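Local atomic coordinates of exosome complex component Rrp41 (Archaeoglobus fulgidus, PDB entry 3M7N), a protein that probably degrades RNA from the 3' end as the catalytic component of the archaeal exosome and can probably also synthesise heteromeric RNA tails. Residues E[75-87]-E[130-144]. The protein carries 1 engineered substitution. Sequence-based numbering, arbitrary orientation.
Sequences IRYRYNMAPFSVE and LQADAGSRTACLNAA. With nucleotides of chain L.
Strand 75-81 of the RNase PH-type domain crosses helix 136-144 beside the bound end of an RNA, and Y79 meets S136, which lies next to the nucleotide. With its CG anti to the backbone N (chi1 166°), Y79 reaches the first turn of the helix, where its OH and S136 OG share a 2.8 Å hydrogen bond lying near the ring plane. S136 OG also lies 3.2 Å from O3' of C6 of chain L, consistent with the tyrosine positioning a serine beside the sugar. C140 SG sits obliquely beside the same ring, 3.9 Å from Y79 CE1. A phenylalanine in place of Y79 would probably leave S136 OG without this partner, freer to turn away from the ribose. One helical turn on, Y77 CE1 packs on A144 CB at 3.8 Å, while a water links Y77 OH to the carbonyl O of R137. That arginine directs NH2 toward phosphate oxygen OP2 of C6 of chain L, 3.1 Å away in the guanidinium plane; its NH1 is hydrogen-bonded to Q205 OE1. Beyond the strand, A132 N donates to S85 O (2.8 Å), and A132 CB is packed by M81 CE and V86 CG1. V86 CG1 also touches base atom O2 of that nucleotide, and K44 of the neighbouring exonuclease 2 subunit forms salt bridges with E87 and D133. Strand, loop and helix start thus line the RNA-binding cleft of an RNase PH-family subunit.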
ATOM      1  N   ILE E  75       8.640 -15.681 -10.400  1.00 33.12           N
ATOM      2  CA  ILE E  75       7.663 -15.728 -11.472  1.00 31.47           C
ATOM      3  C   ILE E  75       6.373 -15.076 -11.024  1.00 29.62           C
ATOM      4  O   ILE E  75       5.900 -15.313  -9.924  1.00 30.40           O
ATOM      5  CB  ILE E  75       7.318 -17.182 -11.873  1.00 32.78           C
ATOM      6  CG1 ILE E  75       8.588 -17.985 -12.143  1.00 29.97           C
ATOM      7  CG2 ILE E  75       6.374 -17.181 -13.061  1.00 23.77           C
ATOM      8  CD1 ILE E  75       9.396 -17.446 -13.269  1.00 29.73           C
ATOM      9  N   ARG E  76       5.791 -14.262 -11.891  1.00 30.12           N
ATOM     10  CA  ARG E  76       4.507 -13.682 -11.578  1.00 35.99           C
ATOM     11  C   ARG E  76       3.581 -13.978 -12.735  1.00 34.57           C
ATOM     12  O   ARG E  76       4.003 -14.039 -13.886  1.00 35.03           O
ATOM     13  CB  ARG E  76       4.648 -12.183 -11.283  1.00 36.89           C
ATOM     14  CG  ARG E  76       5.685 -11.939 -10.174  1.00 42.20           C
ATOM     15  CD  ARG E  76       5.723 -10.528  -9.685  1.00 46.17           C
ATOM     16  NE  ARG E  76       6.776  -9.780 -10.356  1.00 51.49           N
ATOM     17  CZ  ARG E  76       7.017  -8.493 -10.152  1.00 54.82           C
ATOM     18  NH1 ARG E  76       7.999  -7.899 -10.810  1.00 56.62           N
ATOM     19  NH2 ARG E  76       6.272  -7.807  -9.288  1.00 54.17           N
ATOM     20  N   TYR E  77       2.325 -14.219 -12.422  1.00 26.35           N
ATOM     21  CA  TYR E  77       1.397 -14.575 -13.450  1.00 30.82           C
ATOM     22  C   TYR E  77       0.136 -13.912 -13.015  1.00 27.65           C
ATOM     23  O   TYR E  77      -0.288 -14.058 -11.880  1.00 31.85           O
ATOM     24  CB  TYR E  77       1.237 -16.104 -13.515  1.00 30.47           C
ATOM     25  CG  TYR E  77       0.302 -16.630 -14.574  1.00 26.13           C
ATOM     26  CD1 TYR E  77       0.790 -17.351 -15.667  1.00 32.67           C
ATOM     27  CD2 TYR E  77      -1.066 -16.442 -14.475  1.00 23.91           C
ATOM     28  CE1 TYR E  77      -0.062 -17.851 -16.645  1.00 23.18           C
ATOM     29  CE2 TYR E  77      -1.919 -16.936 -15.435  1.00 27.31           C
ATOM     30  CZ  TYR E  77      -1.409 -17.654 -16.520  1.00 28.54           C
ATOM     31  OH  TYR E  77      -2.267 -18.163 -17.477  1.00 28.81           O
ATOM     32  N   ARG E  78      -0.450 -13.158 -13.919  1.00 30.28           N
ATOM     33  CA  ARG E  78      -1.674 -12.468 -13.615  1.00 31.67           C
ATOM     34  C   ARG E  78      -2.726 -12.847 -14.632  1.00 31.52           C
ATOM     35  O   ARG E  78      -2.526 -12.705 -15.836  1.00 33.99           O
ATOM     36  CB  ARG E  78      -1.448 -10.950 -13.624  1.00 33.97           C
ATOM     37  CG  ARG E  78      -2.658 -10.174 -13.150  1.00 38.80           C
ATOM     38  CD  ARG E  78      -2.351  -8.704 -13.026  1.00 51.16           C
ATOM     39  NE  ARG E  78      -2.664  -7.970 -14.244  1.00 52.20           N
ATOM     40  CZ  ARG E  78      -3.891  -7.583 -14.572  1.00 57.23           C
ATOM     41  NH1 ARG E  78      -4.105  -6.900 -15.698  1.00 52.11           N
ATOM     42  NH2 ARG E  78      -4.904  -7.892 -13.770  1.00 59.24           N
ATOM     43  N   TYR E  79      -3.847 -13.328 -14.126  1.00 32.38           N
ATOM     44  CA  TYR E  79      -4.979 -13.697 -14.935  1.00 29.04           C
ATOM     45  C   TYR E  79      -6.033 -12.631 -14.730  1.00 35.49           C
ATOM     46  O   TYR E  79      -6.433 -12.339 -13.602  1.00 33.25           O
ATOM     47  CB  TYR E  79      -5.504 -15.062 -14.483  1.00 29.12           C
ATOM     48  CG  TYR E  79      -6.875 -15.432 -15.004  1.00 28.92           C
ATOM     49  CD1 TYR E  79      -7.028 -16.259 -16.124  1.00 31.18           C
ATOM     50  CD2 TYR E  79      -8.022 -14.986 -14.361  1.00 28.57           C
ATOM     51  CE1 TYR E  79      -8.311 -16.616 -16.594  1.00 26.17           C
ATOM     52  CE2 TYR E  79      -9.289 -15.337 -14.818  1.00 31.28           C
ATOM     53  CZ  TYR E  79      -9.428 -16.152 -15.932  1.00 29.84           C
ATOM     54  OH  TYR E  79     -10.695 -16.478 -16.364  1.00 28.38           O
ATOM     55  N   ASN E  80      -6.499 -12.055 -15.824  1.00 35.71           N
ATOM     56  CA  ASN E  80      -7.412 -10.940 -15.725  1.00 32.93           C
ATOM     57  C   ASN E  80      -8.450 -10.974 -16.827  1.00 37.20           C
ATOM     58  O   ASN E  80      -8.125 -11.148 -18.003  1.00 37.60           O
ATOM     59  CB  ASN E  80      -6.638  -9.614 -15.747  1.00 38.36           C
ATOM     60  CG  ASN E  80      -7.543  -8.411 -15.546  1.00 45.80           C
ATOM     61  OD1 ASN E  80      -8.372  -8.387 -14.636  1.00 49.62           O
ATOM     62  ND2 ASN E  80      -7.402  -7.413 -16.404  1.00 45.14           N
ATOM     63  N   MET E  81      -9.705 -10.816 -16.444  1.00 34.57           N
ATOM     64  CA  MET E  81     -10.773 -10.796 -17.412  1.00 38.45           C
ATOM     65  C   MET E  81     -11.165  -9.344 -17.679  1.00 40.94           C
ATOM     66  O   MET E  81     -11.331  -8.558 -16.746  1.00 43.51           O
ATOM     67  CB  MET E  81     -11.974 -11.589 -16.895  1.00 38.78           C
ATOM     68  CG  MET E  81     -11.609 -12.924 -16.274  1.00 40.95           C
ATOM     69  SD  MET E  81     -13.069 -13.833 -15.722  1.00 45.66           S
ATOM     70  CE  MET E  81     -13.862 -14.244 -17.276  1.00 39.57           C
ATOM     71  N   ALA E  82     -11.294  -8.996 -18.956  1.00 38.85           N
ATOM     72  CA  ALA E  82     -11.741  -7.672 -19.365  1.00 36.99           C
ATOM     73  C   ALA E  82     -13.219  -7.524 -19.053  1.00 34.85           C
ATOM     74  O   ALA E  82     -13.964  -8.494 -19.113  1.00 36.10           O
ATOM     75  CB  ALA E  82     -11.481  -7.463 -20.846  1.00 35.46           C
ATOM     76  N   PRO E  83     -13.654  -6.303 -18.705  1.00 37.84           N
ATOM     77  CA  PRO E  83     -15.045  -6.101 -18.286  1.00 37.97           C
ATOM     78  C   PRO E  83     -16.066  -6.639 -19.287  1.00 37.92           C
ATOM     79  O   PRO E  83     -17.157  -7.031 -18.884  1.00 42.86           O
ATOM     80  CB  PRO E  83     -15.149  -4.582 -18.170  1.00 35.70           C
ATOM     81  CG  PRO E  83     -13.778  -4.156 -17.821  1.00 37.92           C
ATOM     82  CD  PRO E  83     -12.863  -5.067 -18.595  1.00 39.46           C
ATOM     83  N   PHE E  84     -15.702  -6.678 -20.562  1.00 33.72           N
ATOM     84  CA  PHE E  84     -16.628  -7.050 -21.630  1.00 38.33           C
ATOM     85  C   PHE E  84     -16.465  -8.511 -22.084  1.00 41.01           C
ATOM     86  O   PHE E  84     -17.046  -8.922 -23.081  1.00 38.09           O
ATOM     87  CB  PHE E  84     -16.403  -6.137 -22.837  1.00 34.31           C
ATOM     88  CG  PHE E  84     -14.981  -6.114 -23.307  1.00 33.07           C
ATOM     89  CD1 PHE E  84     -14.188  -4.994 -23.107  1.00 34.84           C
ATOM     90  CD2 PHE E  84     -14.425  -7.227 -23.928  1.00 31.92           C
ATOM     91  CE1 PHE E  84     -12.853  -4.974 -23.534  1.00 32.43           C
ATOM     92  CE2 PHE E  84     -13.090  -7.220 -24.363  1.00 32.55           C
ATOM     93  CZ  PHE E  84     -12.304  -6.097 -24.167  1.00 29.54           C
ATOM     94  N   SER E  85     -15.668  -9.292 -21.363  1.00 38.27           N
ATOM     95  CA  SER E  85     -15.378 -10.643 -21.804  1.00 38.02           C
ATOM     96  C   SER E  85     -16.485 -11.629 -21.412  1.00 43.34           C
ATOM     97  O   SER E  85     -16.554 -12.743 -21.945  1.00 43.11           O
ATOM     98  CB  SER E  85     -14.022 -11.100 -21.277  1.00 35.28           C
ATOM     99  OG  SER E  85     -14.064 -11.251 -19.877  1.00 43.84           O
ATOM    100  N   VAL E  86     -17.362 -11.205 -20.506  1.00 39.81           N
ATOM    101  CA  VAL E  86     -18.405 -12.086 -19.995  1.00 44.44           C
ATOM    102  C   VAL E  86     -19.816 -11.596 -20.299  1.00 49.08           C
ATOM    103  O   VAL E  86     -20.020 -10.487 -20.774  1.00 49.70           O
ATOM    104  CB  VAL E  86     -18.264 -12.322 -18.477  1.00 48.36           C
ATOM    105  CG1 VAL E  86     -17.049 -13.176 -18.181  1.00 47.71           C
ATOM    106  CG2 VAL E  86     -18.177 -11.004 -17.746  1.00 49.02           C
ATOM    107  N   GLU E  87     -20.794 -12.441 -20.007  1.00 54.08           N
ATOM    108  CA  GLU E  87     -22.177 -12.177 -20.377  1.00 54.07           C
ATOM    109  C   GLU E  87     -22.696 -10.887 -19.735  1.00 56.24           C
ATOM    110  O   GLU E  87     -23.360 -10.082 -20.391  1.00 48.31           O
ATOM    111  CB  GLU E  87     -23.058 -13.376 -20.004  1.00 56.59           C
ATOM    112  CG  GLU E  87     -22.978 -14.579 -20.982  1.00 69.79           C
ATOM    113  CD  GLU E  87     -21.751 -15.507 -20.802  1.00 69.87           C
ATOM    114  OE1 GLU E  87     -21.019 -15.422 -19.782  1.00 62.65           O
ATOM    115  OE2 GLU E  87     -21.535 -16.351 -21.706  1.00 68.99           O
ATOM    116  N   LEU E 130     -10.091 -11.661 -23.269  1.00 35.99           N
ATOM    117  CA  LEU E 130     -10.835 -10.698 -24.066  1.00 33.30           C
ATOM    118  C   LEU E 130     -12.248 -11.194 -24.288  1.00 37.01           C
ATOM    119  O   LEU E 130     -13.187 -10.411 -24.414  1.00 32.84           O
ATOM    120  CB  LEU E 130     -10.134 -10.489 -25.407  1.00 34.33           C
ATOM    121  CG  LEU E 130      -8.743  -9.863 -25.256  1.00 39.24           C
ATOM    122  CD1 LEU E 130      -8.048  -9.728 -26.604  1.00 33.45           C
ATOM    123  CD2 LEU E 130      -8.845  -8.493 -24.539  1.00 33.32           C
ATOM    124  N   GLN E 131     -12.396 -12.512 -24.358  1.00 35.28           N
ATOM    125  CA  GLN E 131     -13.709 -13.100 -24.477  1.00 35.18           C
ATOM    126  C   GLN E 131     -13.686 -14.431 -23.759  1.00 39.25           C
ATOM    127  O   GLN E 131     -12.791 -15.262 -23.993  1.00 34.65           O
ATOM    128  CB  GLN E 131     -14.141 -13.269 -25.940  1.00 36.55           C
ATOM    129  CG  GLN E 131     -15.597 -13.745 -26.083  1.00 35.99           C
ATOM    130  CD  GLN E 131     -16.045 -13.886 -27.532  1.00 46.64           C
ATOM    131  OE1 GLN E 131     -16.254 -14.998 -28.023  1.00 48.04           O
ATOM    132  NE2 GLN E 131     -16.188 -12.761 -28.225  1.00 45.31           N
ATOM    133  N   ALA E 132     -14.674 -14.622 -22.887  1.00 36.71           N
ATOM    134  CA  ALA E 132     -14.654 -15.724 -21.950  1.00 38.16           C
ATOM    135  C   ALA E 132     -15.653 -16.799 -22.296  1.00 40.22           C
ATOM    136  O   ALA E 132     -16.803 -16.531 -22.636  1.00 40.17           O
ATOM    137  CB  ALA E 132     -14.908 -15.223 -20.546  1.00 39.99           C
ATOM    138  N   ASP E 133     -15.200 -18.035 -22.196  1.00 38.92           N
ATOM    139  CA  ASP E 133     -16.118 -19.155 -22.190  1.00 43.36           C
ATOM    140  C   ASP E 133     -15.558 -20.174 -21.208  1.00 43.42           C
ATOM    141  O   ASP E 133     -14.590 -19.878 -20.505  1.00 42.51           O
ATOM    142  CB  ASP E 133     -16.293 -19.738 -23.591  1.00 40.77           C
ATOM    143  CG  ASP E 133     -17.641 -20.399 -23.772  1.00 46.76           C
ATOM    144  OD1 ASP E 133     -18.568 -19.756 -24.319  1.00 48.79           O
ATOM    145  OD2 ASP E 133     -17.781 -21.560 -23.341  1.00 46.28           O
ATOM    146  N   ALA E 134     -16.166 -21.353 -21.137  1.00 39.21           N
ATOM    147  CA  ALA E 134     -15.669 -22.386 -20.244  1.00 37.28           C
ATOM    148  C   ALA E 134     -14.210 -22.659 -20.579  1.00 31.01           C
ATOM    149  O   ALA E 134     -13.823 -22.612 -21.737  1.00 31.29           O
ATOM    150  CB  ALA E 134     -16.508 -23.659 -20.370  1.00 36.03           C
ATOM    151  N   GLY E 135     -13.400 -22.927 -19.564  1.00 29.28           N
ATOM    152  CA  GLY E 135     -12.020 -23.289 -19.779  1.00 24.66           C
ATOM    153  C   GLY E 135     -11.043 -22.143 -19.994  1.00 31.04           C
ATOM    154  O   GLY E 135      -9.884 -22.400 -20.352  1.00 30.35           O
ATOM    155  N   SER E 136     -11.471 -20.896 -19.778  1.00 29.74           N
ATOM    156  CA  SER E 136     -10.575 -19.749 -20.018  1.00 31.35           C
ATOM    157  C   SER E 136      -9.229 -19.867 -19.303  1.00 28.57           C
ATOM    158  O   SER E 136      -8.205 -19.415 -19.818  1.00 31.90           O
ATOM    159  CB  SER E 136     -11.230 -18.400 -19.685  1.00 37.54           C
ATOM    160  OG  SER E 136     -11.545 -18.269 -18.312  1.00 35.34           O
ATOM    161  N   ARG E 137      -9.211 -20.503 -18.140  1.00 26.82           N
ATOM    162  CA  ARG E 137      -7.931 -20.687 -17.457  1.00 31.84           C
ATOM    163  C   ARG E 137      -6.996 -21.630 -18.234  1.00 29.75           C
ATOM    164  O   ARG E 137      -5.781 -21.438 -18.245  1.00 27.65           O
ATOM    165  CB  ARG E 137      -8.119 -21.126 -16.000  1.00 32.39           C
ATOM    166  CG  ARG E 137      -8.019 -22.616 -15.760  1.00 34.05           C
ATOM    167  CD  ARG E 137      -8.432 -22.948 -14.338  1.00 28.50           C
ATOM    168  NE  ARG E 137      -9.725 -22.342 -14.025  1.00 32.49           N
ATOM    169  CZ  ARG E 137     -10.263 -22.324 -12.810  1.00 35.37           C
ATOM    170  NH1 ARG E 137      -9.626 -22.891 -11.794  1.00 37.64           N
ATOM    171  NH2 ARG E 137     -11.437 -21.750 -12.610  1.00 37.95           N
ATOM    172  N   THR E 138      -7.567 -22.635 -18.903  1.00 33.75           N
ATOM    173  CA  THR E 138      -6.765 -23.559 -19.720  1.00 29.93           C
ATOM    174  C   THR E 138      -6.267 -22.846 -20.991  1.00 25.35           C
ATOM    175  O   THR E 138      -5.091 -22.937 -21.343  1.00 26.66           O
ATOM    176  CB  THR E 138      -7.522 -24.889 -20.045  1.00 28.76           C
ATOM    177  OG1 THR E 138      -8.578 -24.660 -20.991  1.00 27.61           O
ATOM    178  CG2 THR E 138      -8.113 -25.498 -18.785  1.00 26.17           C
ATOM    179  N   ALA E 139      -7.158 -22.101 -21.639  1.00 22.05           N
ATOM    180  CA  ALA E 139      -6.765 -21.224 -22.735  1.00 27.35           C
ATOM    181  C   ALA E 139      -5.576 -20.322 -22.373  1.00 28.78           C
ATOM    182  O   ALA E 139      -4.568 -20.278 -23.107  1.00 30.68           O
ATOM    183  CB  ALA E 139      -7.933 -20.407 -23.205  1.00 24.42           C
ATOM    184  N   CYS E 140      -5.657 -19.637 -21.231  1.00 31.12           N
ATOM    185  CA  CYS E 140      -4.553 -18.747 -20.821  1.00 30.27           C
ATOM    186  C   CYS E 140      -3.272 -19.508 -20.591  1.00 25.08           C
ATOM    187  O   CYS E 140      -2.195 -19.067 -20.990  1.00 27.55           O
ATOM    188  CB  CYS E 140      -4.923 -17.920 -19.578  1.00 26.11           C
ATOM    189  SG  CYS E 140      -6.337 -16.835 -19.909  1.00 29.71           S
ATOM    190  N   LEU E 141      -3.368 -20.657 -19.941  1.00 25.59           N
ATOM    191  CA  LEU E 141      -2.164 -21.438 -19.713  1.00 24.92           C
ATOM    192  C   LEU E 141      -1.515 -21.841 -21.045  1.00 30.51           C
ATOM    193  O   LEU E 141      -0.284 -21.797 -21.179  1.00 28.48           O
ATOM    194  CB  LEU E 141      -2.454 -22.662 -18.849  1.00 29.66           C
ATOM    195  CG  LEU E 141      -2.550 -22.490 -17.334  1.00 32.64           C
ATOM    196  CD1 LEU E 141      -3.081 -23.782 -16.673  1.00 30.57           C
ATOM    197  CD2 LEU E 141      -1.196 -22.070 -16.752  1.00 26.14           C
ATOM    198  N   ASN E 142      -2.334 -22.202 -22.038  1.00 26.59           N
ATOM    199  CA  ASN E 142      -1.765 -22.571 -23.330  1.00 30.79           C
ATOM    200  C   ASN E 142      -1.118 -21.371 -23.974  1.00 28.28           C
ATOM    201  O   ASN E 142      -0.023 -21.476 -24.529  1.00 24.52           O
ATOM    202  CB  ASN E 142      -2.798 -23.195 -24.287  1.00 28.25           C
ATOM    203  CG  ASN E 142      -3.213 -24.581 -23.864  1.00 26.79           C
ATOM    204  OD1 ASN E 142      -2.365 -25.411 -23.507  1.00 27.93           O
ATOM    205  ND2 ASN E 142      -4.520 -24.838 -23.870  1.00 25.28           N
ATOM    206  N   ALA E 143      -1.803 -20.233 -23.908  1.00 27.44           N
ATOM    207  CA  ALA E 143      -1.277 -19.021 -24.529  1.00 26.10           C
ATOM    208  C   ALA E 143      -0.008 -18.589 -23.815  1.00 27.17           C
ATOM    209  O   ALA E 143       0.979 -18.200 -24.447  1.00 27.84           O
ATOM    210  CB  ALA E 143      -2.312 -17.921 -24.518  1.00 30.36           C
ATOM    211  N   ALA E 144      -0.003 -18.710 -22.492  1.00 26.92           N
ATOM    212  CA  ALA E 144       1.178 -18.295 -21.738  1.00 27.49           C
ATOM    213  C   ALA E 144       2.445 -19.112 -22.063  1.00 30.10           C
ATOM    214  O   ALA E 144       3.537 -18.547 -22.150  1.00 31.63           O
ATOM    215  CB  ALA E 144       0.894 -18.291 -20.257  1.00 24.97           C
TER
ATOM    216  P     C L   6     -14.930 -21.509 -13.900  1.00 65.27           P
ATOM    217  OP1   C L   6     -14.203 -22.645 -14.516  1.00 61.23           O
ATOM    218  OP2   C L   6     -14.440 -20.955 -12.614  1.00 58.88           O
ATOM    219  O5'   C L   6     -15.070 -20.326 -14.981  1.00 61.06           O
ATOM    220  C5'   C L   6     -15.536 -20.666 -16.289  1.00 52.79           C
ATOM    221  C4'   C L   6     -16.337 -19.557 -16.948  1.00 56.40           C
ATOM    222  O4'   C L   6     -17.338 -19.009 -16.053  1.00 62.65           O
ATOM    223  C3'   C L   6     -15.567 -18.311 -17.351  1.00 54.14           C
ATOM    224  O3'   C L   6     -14.695 -18.588 -18.445  1.00 50.04           O
ATOM    225  C2'   C L   6     -16.752 -17.431 -17.730  1.00 54.80           C
ATOM    226  O2'   C L   6     -17.348 -17.786 -18.971  1.00 56.91           O
ATOM    227  C1'   C L   6     -17.706 -17.739 -16.573  1.00 60.55           C
ATOM    228  N1    C L   6     -17.627 -16.694 -15.517  1.00 59.27           N
ATOM    229  C2    C L   6     -18.348 -15.513 -15.704  1.00 62.05           C
ATOM    230  O2    C L   6     -19.033 -15.386 -16.727  1.00 63.92           O
ATOM    231  N3    C L   6     -18.281 -14.546 -14.757  1.00 69.11           N
ATOM    232  C4    C L   6     -17.532 -14.729 -13.666  1.00 68.21           C
ATOM    233  N4    C L   6     -17.502 -13.739 -12.760  1.00 66.69           N
ATOM    234  C5    C L   6     -16.788 -15.934 -13.463  1.00 60.67           C
ATOM    235  C6    C L   6     -16.860 -16.880 -14.405  1.00 58.02           C
TER
HETATM  236  O   HOH W   1      -4.403 -19.278 -16.423  1.00 24.22           O